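Folylpolyglutamate synthase (FolC) (PDB 6K8C) probably adds glutamate to dihydropteroate, and further glutamates to reduced folates, in ATP-dependent reactions of folate biosynthesis. Local coordinates at residues Ser179-Lys184 with Glu199-Ala204; Ile308-Asn313 with Glu325-Val330. All coordinates share one frame; numbering follows the deposited sequence.

Contact 1: residues Ser179-Lys184 with Glu199-Ala204; sequences SIAQTK and ELVLNA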
ATOM      1  N   SER A 179       1.249  10.104  19.536  1.00 42.40           N
ATOM      2  CA  SER A 179       1.684  11.119  18.583  1.00 52.63           C
ATOM      3  C   SER A 179       1.433  10.674  17.148  1.00 44.04           C
ATOM      4  O   SER A 179       1.073  11.493  16.295  1.00 49.24           O
ATOM      5  CB  SER A 179       3.164  11.438  18.798  1.00 58.77           C
ATOM      6  OG  SER A 179       3.667  12.254  17.754  1.00 63.03           O
ATOM      7  N   ILE A 180       1.631   9.386  16.857  1.00 41.07           N
ATOM      8  CA  ILE A 180       1.337   8.878  15.519  1.00 45.90           C
ATOM      9  C   ILE A 180      -0.147   9.025  15.221  1.00 42.73           C
ATOM     10  O   ILE A 180      -0.544   9.542  14.169  1.00 42.37           O
ATOM     11  CB  ILE A 180       1.789   7.413  15.382  1.00 45.02           C
ATOM     12  CG1 ILE A 180       3.263   7.262  15.763  1.00 47.26           C
ATOM     13  CG2 ILE A 180       1.528   6.909  13.966  1.00 47.93           C
ATOM     14  CD1 ILE A 180       4.203   8.032  14.880  1.00 51.45           C
ATOM     15  N   ALA A 181      -0.989   8.579  16.158  1.00 34.23           N
ATOM     16  CA  ALA A 181      -2.431   8.649  15.966  1.00 40.22           C
ATOM     17  C   ALA A 181      -2.892  10.084  15.757  1.00 44.92           C
ATOM     18  O   ALA A 181      -3.787  10.342  14.943  1.00 39.77           O
ATOM     19  CB  ALA A 181      -3.144   8.028  17.166  1.00 38.00           C
ATOM     20  N   GLN A 182      -2.277  11.032  16.468  1.00 42.39           N
ATOM     21  CA  GLN A 182      -2.712  12.423  16.395  1.00 44.45           C
ATOM     22  C   GLN A 182      -2.561  12.982  14.987  1.00 45.27           C
ATOM     23  O   GLN A 182      -3.497  13.574  14.439  1.00 43.84           O
ATOM     24  CB  GLN A 182      -1.923  13.271  17.393  1.00 53.00           C
ATOM     25  CG  GLN A 182      -2.490  13.245  18.792  1.00 58.05           C
ATOM     26  CD  GLN A 182      -3.965  13.576  18.819  1.00 54.15           C
ATOM     27  OE1 GLN A 182      -4.413  14.530  18.182  1.00 62.98           O
ATOM     28  NE2 GLN A 182      -4.733  12.781  19.552  1.00 50.59           N
ATOM     29  N   THR A 183      -1.385  12.798  14.380  1.00 47.21           N
ATOM     30  CA  THR A 183      -1.137  13.382  13.064  1.00 49.20           C
ATOM     31  C   THR A 183      -2.047  12.773  12.003  1.00 50.27           C
ATOM     32  O   THR A 183      -2.525  13.480  11.107  1.00 51.40           O
ATOM     33  CB  THR A 183       0.332  13.204  12.677  1.00 55.16           C
ATOM     34  OG1 THR A 183       0.573  11.842  12.299  1.00 63.27           O
ATOM     35  CG2 THR A 183       1.233  13.564  13.846  1.00 58.04           C
ATOM     36  N   LYS A 184      -2.302  11.466  12.090  1.00 33.79           N
ATOM     37  CA  LYS A 184      -3.170  10.814  11.115  1.00 33.51           C
ATOM     38  C   LYS A 184      -4.624  11.233  11.298  1.00 35.03           C
ATOM     39  O   LYS A 184      -5.320  11.528  10.321  1.00 38.22           O
ATOM     40  CB  LYS A 184      -3.031   9.294  11.225  1.00 37.48           C
ATOM     41  CG  LYS A 184      -1.639   8.767  10.907  1.00 39.21           C
ATOM     42  CD  LYS A 184      -1.647   7.257  10.721  1.00 38.77           C
ATOM     43  CE  LYS A 184      -0.246   6.716  10.443  1.00 33.58           C
ATOM     44  NZ  LYS A 184       0.255   7.122   9.107  1.00 36.69           N
ATOM     45  N   GLU A 199      -6.543   0.715  21.949  1.00 30.17           N
ATOM     46  CA  GLU A 199      -7.485   1.465  22.775  1.00 28.95           C
ATOM     47  C   GLU A 199      -7.190   2.966  22.762  1.00 33.18           C
ATOM     48  O   GLU A 199      -8.106   3.784  22.627  1.00 32.81           O
ATOM     49  CB  GLU A 199      -7.462   0.924  24.206  1.00 35.72           C
ATOM     50  CG  GLU A 199      -8.365   1.676  25.166  1.00 35.20           C
ATOM     51  CD  GLU A 199      -8.089   1.314  26.612  1.00 46.14           C
ATOM     52  OE1 GLU A 199      -7.361   0.325  26.847  1.00 38.11           O
ATOM     53  OE2 GLU A 199      -8.598   2.015  27.510  1.00 42.63           O
ATOM     54  N   LEU A 200      -5.920   3.351  22.918  1.00 27.38           N
ATOM     55  CA  LEU A 200      -5.601   4.776  22.931  1.00 38.24           C
ATOM     56  C   LEU A 200      -5.893   5.432  21.586  1.00 34.85           C
ATOM     57  O   LEU A 200      -6.271   6.606  21.541  1.00 34.66           O
ATOM     58  CB  LEU A 200      -4.139   5.000  23.336  1.00 38.81           C
ATOM     59  CG  LEU A 200      -2.983   4.668  22.390  1.00 50.57           C
ATOM     60  CD1 LEU A 200      -2.548   5.900  21.600  1.00 54.85           C
ATOM     61  CD2 LEU A 200      -1.813   4.105  23.183  1.00 57.99           C
ATOM     62  N   VAL A 201      -5.736   4.690  20.486  1.00 32.35           N
ATOM     63  CA  VAL A 201      -5.995   5.260  19.167  1.00 31.46           C
ATOM     64  C   VAL A 201      -7.491   5.480  18.965  1.00 33.05           C
ATOM     65  O   VAL A 201      -7.913   6.529  18.464  1.00 29.85           O
ATOM     66  CB  VAL A 201      -5.392   4.365  18.069  1.00 31.79           C
ATOM     67  CG1 VAL A 201      -5.754   4.890  16.674  1.00 29.73           C
ATOM     68  CG2 VAL A 201      -3.876   4.280  18.231  1.00 36.51           C
ATOM     69  N   LEU A 202      -8.315   4.503  19.354  1.00 30.64           N
ATOM     70  CA  LEU A 202      -9.762   4.692  19.286  1.00 30.58           C
ATOM     71  C   LEU A 202     -10.204   5.863  20.156  1.00 35.14           C
ATOM     72  O   LEU A 202     -11.052   6.666  19.747  1.00 30.21           O
ATOM     73  CB  LEU A 202     -10.484   3.407  19.706  1.00 29.05           C
ATOM     74  CG  LEU A 202     -12.015   3.438  19.633  1.00 34.06           C
ATOM     75  CD1 LEU A 202     -12.509   3.908  18.264  1.00 32.68           C
ATOM     76  CD2 LEU A 202     -12.612   2.079  19.987  1.00 41.41           C
ATOM     77  N   ASN A 203      -9.634   5.977  21.359  1.00 30.82           N
ATOM     78  CA  ASN A 203      -9.935   7.107  22.234  1.00 34.91           C
ATOM     79  C   ASN A 203      -9.563   8.427  21.572  1.00 32.18           C
ATOM     80  O   ASN A 203     -10.341   9.387  21.592  1.00 39.43           O
ATOM     81  CB  ASN A 203      -9.192   6.953  23.564  1.00 36.02           C
ATOM     82  CG  ASN A 203      -9.969   6.143  24.576  1.00 42.30           C
ATOM     83  OD1 ASN A 203     -11.195   6.085  24.526  1.00 43.93           O
ATOM     84  ND2 ASN A 203      -9.256   5.517  25.509  1.00 46.40           N
ATOM     85  N   ALA A 204      -8.366   8.495  20.989  1.00 29.61           N
ATOM     86  CA  ALA A 204      -7.941   9.725  20.326  1.00 40.90           C
ATOM     87  C   ALA A 204      -8.865  10.068  19.165  1.00 36.73           C
ATOM     88  O   ALA A 204      -9.232  11.236  18.977  1.00 33.88           O
ATOM     89  CB  ALA A 204      -6.497   9.590  19.845  1.00 29.03           C
TER
HETATM   90  O   HOH W   1      -7.264  13.032  20.306  1.00 45.02           O
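Ala181 turns its methyl group toward helix 199-211 and meets Val201 there, the apolar part of the contact. CB of Ala181 sits almost evenly between the two branches of the valine, 4.0 Å from Val201 CG2 and 4.1 Å from Val201 CG1. With CG1 anti to the backbone N (chi1 175°) and CG2 beside that nitrogen, both branches lie within reach of the alanine methyl. So small a side chain lets the helices come close, the CA atoms of Ala181 and Val201 being 5.9 Å apart. These are helices 177-185 and 199-211, which precede and follow strand 191-194 of the mixed, largely parallel sheet in the Mur ligase middle domain, a P-loop NTPase relative. Leu177 and Ile165 also touch Val201.

Gln182 adds a van der Waals contact: its chain bends at chi2 (-52°) and carries the amide across to the second helix, where NE2 lies 3.7 Å from CB of Ala204. The polar link is a water bridge, Gln182 NE2 donating to the water at 2.7 Å and the water to Ala204 O at 3.0 Å. The amide is held at both ends, NE2 by Glu178 OE2 and OE1 by Lys186 NZ, just past the end of helix 177-185.

Contact 2: residues Ile308-Asn313 with Glu325-Val330; sequences IILIYN and EILKPV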
ATOM      1  N   ILE A 308      12.842 -24.049   0.745  1.00 36.34           N
ATOM      2  CA  ILE A 308      13.435 -23.106  -0.190  1.00 31.26           C
ATOM      3  C   ILE A 308      14.344 -22.149   0.573  1.00 28.56           C
ATOM      4  O   ILE A 308      14.503 -22.243   1.788  1.00 34.29           O
ATOM      5  CB  ILE A 308      12.373 -22.329  -0.998  1.00 30.51           C
ATOM      6  CG1 ILE A 308      11.642 -21.316  -0.111  1.00 29.95           C
ATOM      7  CG2 ILE A 308      11.384 -23.287  -1.644  1.00 30.20           C
ATOM      8  CD1 ILE A 308      10.680 -20.440  -0.890  1.00 33.38           C
ATOM      9  N   ILE A 309      14.940 -21.222  -0.166  1.00 29.23           N
ATOM     10  CA  ILE A 309      15.847 -20.223   0.385  1.00 30.62           C
ATOM     11  C   ILE A 309      15.088 -18.919   0.574  1.00 33.38           C
ATOM     12  O   ILE A 309      14.310 -18.507  -0.294  1.00 36.36           O
ATOM     13  CB  ILE A 309      17.065 -20.033  -0.540  1.00 31.03           C
ATOM     14  CG1 ILE A 309      17.817 -21.360  -0.702  1.00 39.06           C
ATOM     15  CG2 ILE A 309      17.986 -18.940  -0.016  1.00 33.31           C
ATOM     16  CD1 ILE A 309      19.047 -21.261  -1.595  1.00 42.74           C
ATOM     17  N   LEU A 310      15.314 -18.260   1.705  1.00 24.89           N
ATOM     18  CA  LEU A 310      14.703 -16.968   1.989  1.00 27.98           C
ATOM     19  C   LEU A 310      15.704 -15.849   1.724  1.00 25.60           C
ATOM     20  O   LEU A 310      16.823 -15.877   2.246  1.00 34.38           O
ATOM     21  CB  LEU A 310      14.217 -16.906   3.440  1.00 23.30           C
ATOM     22  CG  LEU A 310      13.493 -15.619   3.838  1.00 25.54           C
ATOM     23  CD1 LEU A 310      12.157 -15.510   3.113  1.00 25.55           C
ATOM     24  CD2 LEU A 310      13.283 -15.571   5.347  1.00 25.62           C
ATOM     25  N   ILE A 311      15.301 -14.872   0.914  1.00 25.43           N
ATOM     26  CA  ILE A 311      16.064 -13.646   0.699  1.00 22.09           C
ATOM     27  C   ILE A 311      15.373 -12.549   1.496  1.00 28.03           C
ATOM     28  O   ILE A 311      14.203 -12.235   1.243  1.00 27.17           O
ATOM     29  CB  ILE A 311      16.152 -13.292  -0.796  1.00 22.49           C
ATOM     30  CG1 ILE A 311      16.951 -14.364  -1.538  1.00 25.11           C
ATOM     31  CG2 ILE A 311      16.799 -11.924  -0.999  1.00 26.42           C
ATOM     32  CD1 ILE A 311      16.733 -14.367  -3.046  1.00 32.08           C
ATOM     33  N   TYR A 312      16.080 -11.971   2.466  1.00 30.75           N
ATOM     34  CA  TYR A 312      15.387 -11.331   3.575  1.00 29.02           C
ATOM     35  C   TYR A 312      16.186 -10.176   4.163  1.00 35.26           C
ATOM     36  O   TYR A 312      17.412 -10.251   4.297  1.00 30.51           O
ATOM     37  CB  TYR A 312      15.101 -12.368   4.676  1.00 32.15           C
ATOM     38  CG  TYR A 312      14.450 -11.821   5.930  1.00 31.85           C
ATOM     39  CD1 TYR A 312      13.067 -11.708   6.024  1.00 30.53           C
ATOM     40  CD2 TYR A 312      15.215 -11.432   7.022  1.00 34.27           C
ATOM     41  CE1 TYR A 312      12.465 -11.213   7.174  1.00 31.13           C
ATOM     42  CE2 TYR A 312      14.624 -10.934   8.170  1.00 38.44           C
ATOM     43  CZ  TYR A 312      13.248 -10.828   8.241  1.00 39.03           C
ATOM     44  OH  TYR A 312      12.655 -10.333   9.382  1.00 33.20           O
ATOM     45  N   ASN A 313      15.465  -9.118   4.519  1.00 32.86           N
ATOM     46  CA  ASN A 313      15.907  -8.137   5.499  1.00 38.87           C
ATOM     47  C   ASN A 313      14.651  -7.499   6.077  1.00 33.29           C
ATOM     48  O   ASN A 313      13.545  -7.715   5.578  1.00 40.33           O
ATOM     49  CB  ASN A 313      16.847  -7.091   4.886  1.00 37.01           C
ATOM     50  CG  ASN A 313      17.939  -6.655   5.852  1.00 45.05           C
ATOM     51  OD1 ASN A 313      17.786  -6.763   7.071  1.00 39.64           O
ATOM     52  ND2 ASN A 313      19.042  -6.153   5.311  1.00 43.70           N
ATOM     53  N   GLU A 325      10.635 -17.431  12.654  1.00 26.78           N
ATOM     54  CA  GLU A 325      10.213 -18.676  13.288  1.00 28.85           C
ATOM     55  C   GLU A 325       9.039 -19.300  12.542  1.00 23.50           C
ATOM     56  O   GLU A 325       8.978 -20.525  12.373  1.00 26.48           O
ATOM     57  CB  GLU A 325       9.849 -18.425  14.751  1.00 29.75           C
ATOM     58  CG  GLU A 325       9.535 -19.691  15.523  1.00 32.62           C
ATOM     59  CD  GLU A 325       9.031 -19.409  16.927  1.00 40.98           C
ATOM     60  OE1 GLU A 325       7.979 -18.745  17.068  1.00 38.62           O
ATOM     61  OE2 GLU A 325       9.692 -19.849  17.890  1.00 47.76           O
ATOM     62  N   ILE A 326       8.104 -18.472  12.080  1.00 27.98           N
ATOM     63  CA  ILE A 326       6.968 -18.979  11.312  1.00 26.86           C
ATOM     64  C   ILE A 326       7.435 -19.577   9.988  1.00 28.56           C
ATOM     65  O   ILE A 326       6.945 -20.629   9.555  1.00 26.09           O
ATOM     66  CB  ILE A 326       5.934 -17.854  11.104  1.00 31.03           C
ATOM     67  CG1 ILE A 326       5.181 -17.582  12.412  1.00 27.17           C
ATOM     68  CG2 ILE A 326       4.970 -18.195   9.969  1.00 26.23           C
ATOM     69  CD1 ILE A 326       4.576 -16.193  12.487  1.00 30.00           C
ATOM     70  N   LEU A 327       8.401 -18.928   9.332  1.00 25.70           N
ATOM     71  CA  LEU A 327       8.840 -19.392   8.021  1.00 26.56           C
ATOM     72  C   LEU A 327       9.809 -20.562   8.108  1.00 28.44           C
ATOM     73  O   LEU A 327       9.898 -21.347   7.159  1.00 23.55           O
ATOM     74  CB  LEU A 327       9.491 -18.244   7.242  1.00 25.78           C
ATOM     75  CG  LEU A 327       8.518 -17.159   6.775  1.00 31.89           C
ATOM     76  CD1 LEU A 327       9.260 -15.894   6.360  1.00 26.05           C
ATOM     77  CD2 LEU A 327       7.675 -17.697   5.632  1.00 28.85           C
ATOM     78  N   LYS A 328      10.527 -20.700   9.224  1.00 26.36           N
ATOM     79  CA  LYS A 328      11.572 -21.720   9.330  1.00 28.64           C
ATOM     80  C   LYS A 328      11.165 -23.113   8.851  1.00 29.45           C
ATOM     81  O   LYS A 328      11.989 -23.765   8.189  1.00 30.84           O
ATOM     82  CB  LYS A 328      12.074 -21.805  10.781  1.00 28.12           C
ATOM     83  CG  LYS A 328      13.191 -22.825  10.949  1.00 32.13           C
ATOM     84  CD  LYS A 328      13.677 -22.927  12.382  1.00 34.86           C
ATOM     85  CE  LYS A 328      14.700 -24.046  12.505  1.00 42.58           C
ATOM     86  NZ  LYS A 328      15.086 -24.264  13.924  1.00 49.95           N
ATOM     87  N   PRO A 329       9.960 -23.628   9.132  1.00 28.12           N
ATOM     88  CA  PRO A 329       9.633 -24.991   8.673  1.00 31.05           C
ATOM     89  C   PRO A 329       9.739 -25.202   7.169  1.00 37.89           C
ATOM     90  O   PRO A 329       9.845 -26.356   6.738  1.00 30.99           O
ATOM     91  CB  PRO A 329       8.193 -25.187   9.164  1.00 32.81           C
ATOM     92  CG  PRO A 329       8.114 -24.349  10.380  1.00 32.36           C
ATOM     93  CD  PRO A 329       8.936 -23.123  10.067  1.00 27.73           C
ATOM     94  N   VAL A 330       9.725 -24.146   6.351  1.00 29.28           N
ATOM     95  CA  VAL A 330       9.838 -24.310   4.905  1.00 26.76           C
ATOM     96  C   VAL A 330      11.094 -23.650   4.348  1.00 30.87           C
ATOM     97  O   VAL A 330      11.221 -23.508   3.129  1.00 35.14           O
ATOM     98  CB  VAL A 330       8.586 -23.783   4.172  1.00 34.21           C
ATOM     99  CG1 VAL A 330       7.353 -24.597   4.540  1.00 31.90           C
ATOM    100  CG2 VAL A 330       8.367 -22.306   4.464  1.00 26.46           C
TER
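Leu310 and Leu327 pack across the contact, while a backbone hydrogen bond joins Ile308 to Val330. From the strand, CB of Leu310 points toward the helical segment, and CG continues in that direction because it stands anti to the backbone N (chi1 -177°). At the tip, CD2 of Leu310 comes to 4.2 Å from CD1 of Leu327. The other branch, CD1 of Leu310, lies a little farther from that same Leu327 CD1, at 4.4 Å. The two side chains cross at about a right angle and touch at their branch ends. The leucine of the strand also packs on Leu374 and Ile331, from the strands that flank its own.

Strand 308-312, helix 320-327 and strand 331-336 form a beta-alpha-beta unit of the glutamate ligase domain, and strands 308-312 and 331-336 run parallel as neighbours in its sheet. The hydrogen bond lies where the chain leaves the helix to enter the second strand. Ile308 N donates to Val330 O over 2.9 Å, nearly straight at the hydrogen (164°) but with the donor tilted 27° from the carbonyl plane. Val330 N is itself bonded to Leu327 O at 2.9 Å, which ties this turn back to the helix. CG1 of Ile308 also approaches the accepting oxygen, 3.9 Å from Val330 O, and the same isoleucine packs against Ile300 of helix 290-303.

Overall arrangement
Both contacts are buried, yet they belong to different domains and do not touch: their centres lie 34 Å apart and their nearest atoms about 20 Å. Contact 1 joins two helices on either side of a strand in sequence, within the Mur ligase middle domain; contact 2 joins a strand to the end of the helix that follows it, in the glutamate ligase domain. No direct hydrogen bond crosses contact 1, where a water links a side-chain amide to a backbone carbonyl beside small apolar groups. In contact 2 the polar link is direct and entirely backbone, next to leucine packing between sheet and helix. The two bury almost equal areas, 147 and 148 Å².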